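N-methyltransferase (Streptoalloteichus sp. ATCC 53650, PDB 5BSZ) probably transfers a methyl group from S-adenosylmethionine to a sugar amine, as a sugar N-methyltransferase linked to the trideoxysugar of kedarcidin. Local coordinates at residues A[98-102]-A[129-134]; A[22-26]-A[162-166]. All blocks are in the same frame, centred on the assembly; numbering follows the deposited sequence. Where two conformers were deposited one is given.

Contact 1 (A[98-102]-A[129-134]); sequences DMFDF and RAVRAM. With SAH (S-adenosyl-L-homocysteine), chain B.
The adenine-binding loop of a Rossmann-like methyltransferase, residues 98-102, packs here against helix 124-135: Phe100 sets CD1 3.8 Å from CB of Ala130, and Phe102 brings CE1 equally near CB of Ala133. Deeper in, Met99 and Met134 lie side by side and their CE methyls meet at 4.2 Å; Val54 and Cys113 of the central sheet touch both. At the outer margin the guanidinium of Arg129 lies with one face over Phe100 O, though this holds for one of two conformers and is therefore uncertain. The carboxylate of Asp101 is salt-bridged to Arg136.

On the ligand side the loop reads the Watson-Crick edge of adenine. Asp98 OD1 takes the amino N6 of S-adenosyl-L-homocysteine at 2.9 Å in an almost straight bond (175°), and Met99 N donates to N1, also at 2.9 Å. The same OD1 receives Phe100 N at 3.0 Å from above the carboxylate plane, closing an Asx turn within the type I turn 98-101; CG anti to the backbone N (chi1 -176°) places the carboxylate for both bonds. Met99 lays its CG over one face of adenine, 3.3 Å from N1, with SD above the same face; the CG also sits over the centre of one face of the Phe100 ring. Replacing Asp98 by alanine removes the acceptor that adenine N6 and Phe100 N share, and is likely to leave the turn less firmly set. A short acidic turn pairing with adenine N6 and N1 is characteristic of class I S-adenosylmethionine-dependent methyltransferases.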
ATOM      1  N   ASP A  98     -12.916  27.277  10.608  1.00 24.31           N
ATOM      2  CA  ASP A  98     -12.847  26.262  11.635  1.00 24.83           C
ATOM      3  C   ASP A  98     -14.061  26.382  12.556  1.00 22.61           C
ATOM      4  O   ASP A  98     -14.278  27.402  13.241  1.00 19.98           O
ATOM      5  CB  ASP A  98     -11.551  26.425  12.412  1.00 25.68           C
ATOM      6  CG  ASP A  98     -11.352  25.348  13.458  1.00 29.80           C
ATOM      7  OD1 ASP A  98     -12.179  24.390  13.590  1.00 24.87           O
ATOM      8  OD2 ASP A  98     -10.409  25.586  14.236  1.00 32.30           O
ATOM      9  N   MET A  99     -14.834  25.307  12.575  1.00 19.00           N
ATOM     10  CA  MET A  99     -16.077  25.248  13.366  1.00 19.54           C
ATOM     11  C   MET A  99     -15.799  25.497  14.828  1.00 15.98           C
ATOM     12  O   MET A  99     -16.702  25.879  15.571  1.00 18.12           O
ATOM     13  CB  MET A  99     -16.791  23.872  13.201  1.00 20.37           C
ATOM     14  CG  MET A  99     -15.968  22.669  13.614  1.00 26.88           C
ATOM     15  SD  MET A  99     -16.597  20.970  13.238  1.00 32.85           S
ATOM     16  CE  MET A  99     -18.079  21.297  14.095  1.00 22.45           C
ATOM     17  N   PHE A 100     -14.571  25.240  15.266  1.00 16.60           N
ATOM     18  CA  PHE A 100     -14.213  25.381  16.665  1.00 19.22           C
ATOM     19  C   PHE A 100     -14.017  26.809  17.117  1.00 20.95           C
ATOM     20  O   PHE A 100     -14.083  27.075  18.316  1.00 22.76           O
ATOM     21  CB  PHE A 100     -12.982  24.536  17.024  1.00 19.61           C
ATOM     22  CG  PHE A 100     -13.251  23.098  16.802  1.00 21.19           C
ATOM     23  CD1 PHE A 100     -14.285  22.495  17.489  1.00 21.08           C
ATOM     24  CD2 PHE A 100     -12.594  22.408  15.814  1.00 21.21           C
ATOM     25  CE1 PHE A 100     -14.615  21.201  17.213  1.00 24.68           C
ATOM     26  CE2 PHE A 100     -12.926  21.095  15.548  1.00 24.57           C
ATOM     27  CZ  PHE A 100     -13.926  20.505  16.250  1.00 20.85           C
ATOM     28  N   ASP A 101     -13.711  27.693  16.180  1.00 22.49           N
ATOM     29  CA  ASP A 101     -13.547  29.102  16.513  1.00 22.54           C
ATOM     30  C   ASP A 101     -13.620  29.907  15.208  1.00 19.61           C
ATOM     31  O   ASP A 101     -12.679  29.890  14.388  1.00 23.69           O
ATOM     32  CB  ASP A 101     -12.220  29.279  17.241  1.00 24.36           C
ATOM     33  CG  ASP A 101     -12.010  30.724  17.700  1.00 25.45           C
ATOM     34  OD1 ASP A 101     -10.981  31.318  17.362  1.00 26.53           O
ATOM     35  OD2 ASP A 101     -12.971  31.287  18.233  1.00 28.48           O
ATOM     36  N   PHE A 102     -14.813  30.398  14.907  1.00 17.05           N
ATOM     37  CA  PHE A 102     -15.058  31.165  13.687  1.00 17.87           C
ATOM     38  C   PHE A 102     -15.972  32.353  14.108  1.00 16.07           C
ATOM     39  O   PHE A 102     -16.612  32.340  15.172  1.00 16.41           O
ATOM     40  CB  PHE A 102     -15.710  30.308  12.579  1.00 18.05           C
ATOM     41  CG  PHE A 102     -17.115  29.864  12.881  1.00 22.47           C
ATOM     42  CD1 PHE A 102     -17.372  28.699  13.589  1.00 22.67           C
ATOM     43  CD2 PHE A 102     -18.205  30.618  12.444  1.00 23.12           C
ATOM     44  CE1 PHE A 102     -18.665  28.323  13.916  1.00 22.73           C
ATOM     45  CE2 PHE A 102     -19.492  30.244  12.757  1.00 19.23           C
ATOM     46  CZ  PHE A 102     -19.735  29.086  13.487  1.00 24.82           C
ATOM     47  N   ARG A 129     -16.493  24.754  23.028  1.00 21.10           N
ATOM     48  CA  ARG A 129     -16.034  25.850  22.176  0.50 22.53           C
ATOM     49  C   ARG A 129     -16.773  25.958  20.857  1.00 22.38           C
ATOM     50  O   ARG A 129     -17.159  27.073  20.446  1.00 19.50           O
ATOM     51  CB  ARG A 129     -14.532  25.791  21.881  0.50 28.61           C
ATOM     52  CG  ARG A 129     -13.771  26.923  22.541  0.50 32.05           C
ATOM     53  CD  ARG A 129     -12.276  26.660  22.587  0.50 34.73           C
ATOM     54  NE  ARG A 129     -11.797  26.333  21.261  0.50 36.87           N
ATOM     55  CZ  ARG A 129     -11.218  27.192  20.437  0.50 32.99           C
ATOM     56  NH1 ARG A 129     -11.047  28.464  20.786  0.50 39.78           N
ATOM     57  NH2 ARG A 129     -10.826  26.755  19.259  0.50 26.59           N
ATOM     58  N   ALA A 130     -16.945  24.813  20.181  1.00 20.34           N
ATOM     59  CA  ALA A 130     -17.779  24.758  18.961  1.00 20.88           C
ATOM     60  C   ALA A 130     -19.207  25.266  19.213  1.00 15.54           C
ATOM     61  O   ALA A 130     -19.781  25.958  18.410  1.00 15.84           O
ATOM     62  CB  ALA A 130     -17.868  23.345  18.383  1.00 19.28           C
ATOM     63  N   VAL A 131     -19.842  24.836  20.294  1.00 16.49           N
ATOM     64  CA  VAL A 131     -21.233  25.190  20.532  1.00 16.63           C
ATOM     65  C   VAL A 131     -21.331  26.677  20.868  1.00 17.82           C
ATOM     66  O   VAL A 131     -22.285  27.366  20.457  1.00 18.47           O
ATOM     67  CB  VAL A 131     -21.812  24.300  21.641  1.00 19.43           C
ATOM     68  CG1 VAL A 131     -23.197  24.767  22.039  1.00 22.12           C
ATOM     69  CG2 VAL A 131     -21.867  22.847  21.134  1.00 17.08           C
ATOM     70  N   ARG A 132     -20.337  27.174  21.588  1.00 16.93           N
ATOM     71  CA  ARG A 132     -20.272  28.613  21.823  1.00 22.75           C
ATOM     72  C   ARG A 132     -20.147  29.422  20.533  1.00 22.82           C
ATOM     73  O   ARG A 132     -20.801  30.477  20.349  1.00 17.11           O
ATOM     74  CB  ARG A 132     -19.139  28.925  22.789  1.00 25.21           C
ATOM     75  CG  ARG A 132     -19.358  30.170  23.635  1.00 39.52           C
ATOM     76  CD  ARG A 132     -18.942  29.946  25.110  1.00 53.16           C
ATOM     77  NE  ARG A 132     -17.756  29.082  25.209  1.00 57.12           N
ATOM     78  CZ  ARG A 132     -17.619  27.945  25.912  1.00 52.20           C
ATOM     79  NH1 ARG A 132     -18.598  27.450  26.710  1.00 29.50           N
ATOM     80  NH2 ARG A 132     -16.442  27.299  25.786  1.00 33.36           N
ATOM     81  N   ALA A 133     -19.267  28.971  19.646  1.00 21.35           N
ATOM     82  CA  ALA A 133     -19.045  29.715  18.420  1.00 19.42           C
ATOM     83  C   ALA A 133     -20.321  29.711  17.595  1.00 22.02           C
ATOM     84  O   ALA A 133     -20.605  30.725  16.996  1.00 23.87           O
ATOM     85  CB  ALA A 133     -17.913  29.133  17.583  1.00 20.44           C
ATOM     86  N   MET A 134     -21.013  28.564  17.490  1.00 20.09           N
ATOM     87  CA  MET A 134     -22.351  28.493  16.910  1.00 17.39           C
ATOM     88  C   MET A 134     -23.371  29.455  17.554  1.00 19.78           C
ATOM     89  O   MET A 134     -24.049  30.179  16.841  1.00 18.38           O
ATOM     90  CB  MET A 134     -22.941  27.068  16.891  1.00 16.42           C
ATOM     91  CG  MET A 134     -22.106  26.156  15.960  1.00 21.52           C
ATOM     92  SD  MET A 134     -22.600  24.441  16.231  1.00 24.76           S
ATOM     93  CE  MET A 134     -21.199  23.734  15.364  1.00 40.21           C
TER
HETATM   94  N   SAH B 301     -22.733  18.153   7.636  1.00 24.51           N
HETATM   95  CA  SAH B 301     -22.265  17.467   6.374  1.00 24.52           C
HETATM   96  CB  SAH B 301     -20.775  17.060   6.384  1.00 21.33           C
HETATM   97  CG  SAH B 301     -20.339  15.629   6.591  1.00 24.60           C
HETATM   98  SD  SAH B 301     -18.618  15.259   6.548  1.00 19.83           S
HETATM   99  C   SAH B 301     -23.276  16.388   6.124  1.00 25.41           C
HETATM  100  O   SAH B 301     -24.141  16.055   6.924  1.00 20.61           O
HETATM  101  OXT SAH B 301     -23.347  15.920   5.029  1.00 24.40           O
HETATM  102  C5' SAH B 301     -17.875  16.219   7.840  1.00 20.97           C
HETATM  103  C4' SAH B 301     -17.401  17.571   7.271  1.00 21.28           C
HETATM  104  O4' SAH B 301     -16.855  18.395   8.318  1.00 22.79           O
HETATM  105  C3' SAH B 301     -16.262  17.432   6.266  1.00 20.00           C
HETATM  106  O3' SAH B 301     -16.690  18.048   5.054  1.00 17.62           O
HETATM  107  C2' SAH B 301     -15.064  18.194   6.811  1.00 21.02           C
HETATM  108  O2' SAH B 301     -14.339  18.912   5.782  1.00 20.30           O
HETATM  109  C1' SAH B 301     -15.721  19.093   7.827  1.00 22.10           C
HETATM  110  N9  SAH B 301     -14.864  19.493   8.959  1.00 25.36           N
HETATM  111  C8  SAH B 301     -13.984  18.715   9.657  1.00 24.79           C
HETATM  112  N7  SAH B 301     -13.363  19.447  10.610  1.00 28.41           N
HETATM  113  C5  SAH B 301     -13.834  20.715  10.484  1.00 22.02           C
HETATM  114  C6  SAH B 301     -13.575  21.979  11.170  1.00 20.57           C
HETATM  115  N6  SAH B 301     -12.675  21.934  12.170  1.00 22.95           N
HETATM  116  N1  SAH B 301     -14.286  23.058  10.771  1.00 20.07           N
HETATM  117  C2  SAH B 301     -15.145  23.032   9.747  1.00 17.33           C
HETATM  118  N3  SAH B 301     -15.447  21.914   9.064  1.00 19.29           N
HETATM  119  C4  SAH B 301     -14.831  20.754   9.395  1.00 20.90           C

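Contact 2 (A[22-26]-A[162-166]); sequences FYRGR and HDVVE
Arg26 and Asp163 form a side-on salt bridge at the protein surface, with NE and NH2 each facing one carboxylate oxygen. NE reaches OD1 of Asp163 at 2.7 Å (159°), and NH2 reaches the syn lone pair of OD2 at 2.8 Å; a weak third bond runs from NH2 to OD1. The two planes, 22° apart, lie almost flat with each other. A bend at chi3 (31°) turns the guanidinium into this position. Asp163 OD2 also accepts a weak bond from Val164 N.

The van der Waals contacts centre on Val165. Its CG2 sits over the middle of one guanidinium face, 3.4 Å from CZ of Arg26, and touches CE1 of Tyr23 at 3.5 Å. Val165 and Asp163 meet the Tyr23 ring from the same side, CG2 by CE1 and OD1 by CE2, the latter at 3.2 Å.

The phenol ends beside the backbone of strand 160-166, where Tyr23 OH is hydrogen-bonded to Val172 O of strand 171-181, and its ring meets Tyr191 edge-to-face. The end of helix 18-24 and the residues just after it thus rest on the antiparallel four-stranded sheet at strand 160-166, outermost in this chain, with His162, Val164 and Glu166 packing against a neighbouring subunit.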
ATOM      1  N   PHE A  22     -19.769  12.466  -2.053  1.00 52.91           N
ATOM      2  CA  PHE A  22     -20.784  12.045  -3.039  1.00 66.82           C
ATOM      3  C   PHE A  22     -21.208  10.620  -2.699  1.00 75.58           C
ATOM      4  O   PHE A  22     -22.390  10.269  -2.616  1.00 74.87           O
ATOM      5  CB  PHE A  22     -20.244  12.017  -4.479  1.00 68.13           C
ATOM      6  CG  PHE A  22     -20.802  10.874  -5.293  1.00 81.88           C
ATOM      7  CD1 PHE A  22     -20.054   9.722  -5.521  1.00 88.18           C
ATOM      8  CD2 PHE A  22     -22.106  10.927  -5.786  1.00 95.54           C
ATOM      9  CE1 PHE A  22     -20.580   8.662  -6.244  1.00 87.27           C
ATOM     10  CE2 PHE A  22     -22.638   9.867  -6.508  1.00 98.39           C
ATOM     11  CZ  PHE A  22     -21.874   8.734  -6.737  1.00 90.51           C
ATOM     12  N   TYR A  23     -20.182   9.804  -2.509  1.00 81.65           N
ATOM     13  CA  TYR A  23     -20.324   8.376  -2.453  1.00 84.53           C
ATOM     14  C   TYR A  23     -21.057   7.950  -1.176  1.00 92.39           C
ATOM     15  O   TYR A  23     -22.096   7.287  -1.248  1.00 94.54           O
ATOM     16  CB  TYR A  23     -18.929   7.765  -2.573  1.00 82.03           C
ATOM     17  CG  TYR A  23     -18.982   6.354  -3.059  1.00 71.87           C
ATOM     18  CD1 TYR A  23     -18.750   6.045  -4.394  1.00 80.61           C
ATOM     19  CD2 TYR A  23     -19.303   5.337  -2.186  1.00 66.51           C
ATOM     20  CE1 TYR A  23     -18.815   4.738  -4.841  1.00 71.69           C
ATOM     21  CE2 TYR A  23     -19.368   4.031  -2.619  1.00 77.66           C
ATOM     22  CZ  TYR A  23     -19.122   3.732  -3.942  1.00 76.03           C
ATOM     23  OH  TYR A  23     -19.187   2.413  -4.334  1.00 68.69           O
ATOM     24  N   ARG A  24     -20.520   8.346  -0.022  1.00 92.59           N
ATOM     25  CA  ARG A  24     -21.232   8.263   1.254  1.00 88.58           C
ATOM     26  C   ARG A  24     -22.695   8.700   1.149  1.00102.44           C
ATOM     27  O   ARG A  24     -23.579   8.075   1.743  1.00108.74           O
ATOM     28  CB  ARG A  24     -20.557   9.158   2.290  1.00 86.46           C
ATOM     29  CG  ARG A  24     -19.320   8.576   2.951  1.00 92.26           C
ATOM     30  CD  ARG A  24     -18.891   9.491   4.087  1.00 90.66           C
ATOM     31  NE  ARG A  24     -17.529   9.225   4.537  1.00100.40           N
ATOM     32  CZ  ARG A  24     -16.747  10.104   5.163  1.00109.66           C
ATOM     33  NH1 ARG A  24     -17.170  11.336   5.424  1.00108.76           N
ATOM     34  NH2 ARG A  24     -15.522   9.748   5.529  1.00115.79           N
ATOM     35  N   GLY A  25     -22.943   9.775   0.401  1.00 85.42           N
ATOM     36  CA  GLY A  25     -24.266  10.399   0.331  1.00 79.86           C
ATOM     37  C   GLY A  25     -25.364   9.602  -0.356  1.00 80.47           C
ATOM     38  O   GLY A  25     -26.518  10.027  -0.386  1.00 63.18           O
ATOM     39  N   ARG A  26     -25.030   8.435  -0.895  1.00 84.29           N
ATOM     40  CA  ARG A  26     -25.895   7.814  -1.889  1.00 86.76           C
ATOM     41  C   ARG A  26     -27.231   7.318  -1.325  1.00 80.25           C
ATOM     42  O   ARG A  26     -28.287   7.585  -1.910  1.00 75.62           O
ATOM     43  CB  ARG A  26     -25.129   6.730  -2.651  1.00 83.62           C
ATOM     44  CG  ARG A  26     -24.388   7.293  -3.858  1.00 74.67           C
ATOM     45  CD  ARG A  26     -23.290   6.360  -4.336  1.00 73.06           C
ATOM     46  NE  ARG A  26     -23.612   4.958  -4.093  1.00 64.02           N
ATOM     47  CZ  ARG A  26     -24.455   4.244  -4.830  1.00 68.06           C
ATOM     48  NH1 ARG A  26     -25.080   4.803  -5.863  1.00 76.01           N
ATOM     49  NH2 ARG A  26     -24.676   2.967  -4.546  1.00 57.33           N
ATOM     50  N   HIS A 162     -20.482  -1.856   2.821  1.00 25.11           N
ATOM     51  CA  HIS A 162     -19.871  -1.826   1.482  1.00 26.05           C
ATOM     52  C   HIS A 162     -20.814  -1.164   0.518  1.00 25.73           C
ATOM     53  O   HIS A 162     -21.996  -1.106   0.767  1.00 24.78           O
ATOM     54  CB  HIS A 162     -19.594  -3.230   0.977  1.00 27.76           C
ATOM     55  CG  HIS A 162     -20.827  -4.000   0.622  1.00 29.79           C
ATOM     56  ND1 HIS A 162     -21.423  -4.884   1.495  1.00 34.81           N
ATOM     57  CD2 HIS A 162     -21.571  -4.022  -0.509  1.00 36.37           C
ATOM     58  CE1 HIS A 162     -22.485  -5.419   0.917  1.00 38.25           C
ATOM     59  NE2 HIS A 162     -22.621  -4.878  -0.281  1.00 36.81           N
ATOM     60  N   ASP A 163     -20.305  -0.674  -0.590  1.00 25.21           N
ATOM     61  CA  ASP A 163     -21.147  -0.131  -1.622  1.00 27.94           C
ATOM     62  C   ASP A 163     -20.427  -0.421  -2.937  1.00 32.83           C
ATOM     63  O   ASP A 163     -19.210  -0.614  -2.962  1.00 30.28           O
ATOM     64  CB  ASP A 163     -21.257   1.384  -1.452  1.00 30.51           C
ATOM     65  CG  ASP A 163     -22.408   1.997  -2.263  1.00 36.08           C
ATOM     66  OD1 ASP A 163     -22.471   3.237  -2.370  1.00 43.19           O
ATOM     67  OD2 ASP A 163     -23.276   1.256  -2.778  1.00 39.82           O
ATOM     68  N   VAL A 164     -21.160  -0.386  -4.039  1.00 28.95           N
ATOM     69  CA  VAL A 164     -20.590  -0.564  -5.355  1.00 28.39           C
ATOM     70  C   VAL A 164     -21.281   0.386  -6.296  1.00 31.30           C
ATOM     71  O   VAL A 164     -22.499   0.489  -6.258  1.00 37.27           O
ATOM     72  CB  VAL A 164     -20.857  -1.970  -5.942  1.00 30.55           C
ATOM     73  CG1 VAL A 164     -20.167  -2.088  -7.294  1.00 34.38           C
ATOM     74  CG2 VAL A 164     -20.385  -3.075  -5.015  1.00 33.35           C
ATOM     75  N   VAL A 165     -20.531   1.043  -7.172  1.00 32.48           N
ATOM     76  CA  VAL A 165     -21.131   1.887  -8.210  1.00 33.51           C
ATOM     77  C   VAL A 165     -20.458   1.476  -9.521  1.00 37.09           C
ATOM     78  O   VAL A 165     -19.254   1.666  -9.682  1.00 34.25           O
ATOM     79  CB  VAL A 165     -20.888   3.374  -7.893  1.00 36.01           C
ATOM     80  CG1 VAL A 165     -21.289   4.272  -9.050  1.00 41.02           C
ATOM     81  CG2 VAL A 165     -21.657   3.769  -6.639  1.00 40.28           C
ATOM     82  N   GLU A 166     -21.225   0.891 -10.433  1.00 34.59           N
ATOM     83  CA  GLU A 166     -20.722   0.326 -11.687  1.00 37.61           C
ATOM     84  C   GLU A 166     -21.239   1.185 -12.823  1.00 44.85           C
ATOM     85  O   GLU A 166     -22.424   1.174 -13.124  1.00 48.08           O
ATOM     86  CB  GLU A 166     -21.173  -1.132 -11.857  1.00 42.26           C
ATOM     87  CG  GLU A 166     -20.707  -1.735 -13.177  1.00 48.56           C
ATOM     88  CD  GLU A 166     -21.194  -3.151 -13.378  1.00 54.85           C
ATOM     89  OE1 GLU A 166     -20.757  -3.788 -14.357  1.00 60.04           O
ATOM     90  OE2 GLU A 166     -21.998  -3.628 -12.549  1.00 63.26           O
TER

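The two contacts lie on opposite sides of the chain's centre, 31 Å apart between centres and about 12 Å between nearest atoms, without touching. Along the sequence contact 1 is nested inside the loop that contact 2 closes; the chain between 22-26 and 162-166 includes the five parallel strands of the mixed sheet, whereas its two antiparallel strands, 225-230 and 240-245, come later. In contact 1 the loop residues 98-100 line the cofactor pocket, and 129-134 backs that loop. Contact 2 stands further off: the side chain of Tyr23 is about 12 Å from the bound S-adenosyl-L-homocysteine, while the side chain of Asp163 is about 12 Å from the bound thymidine.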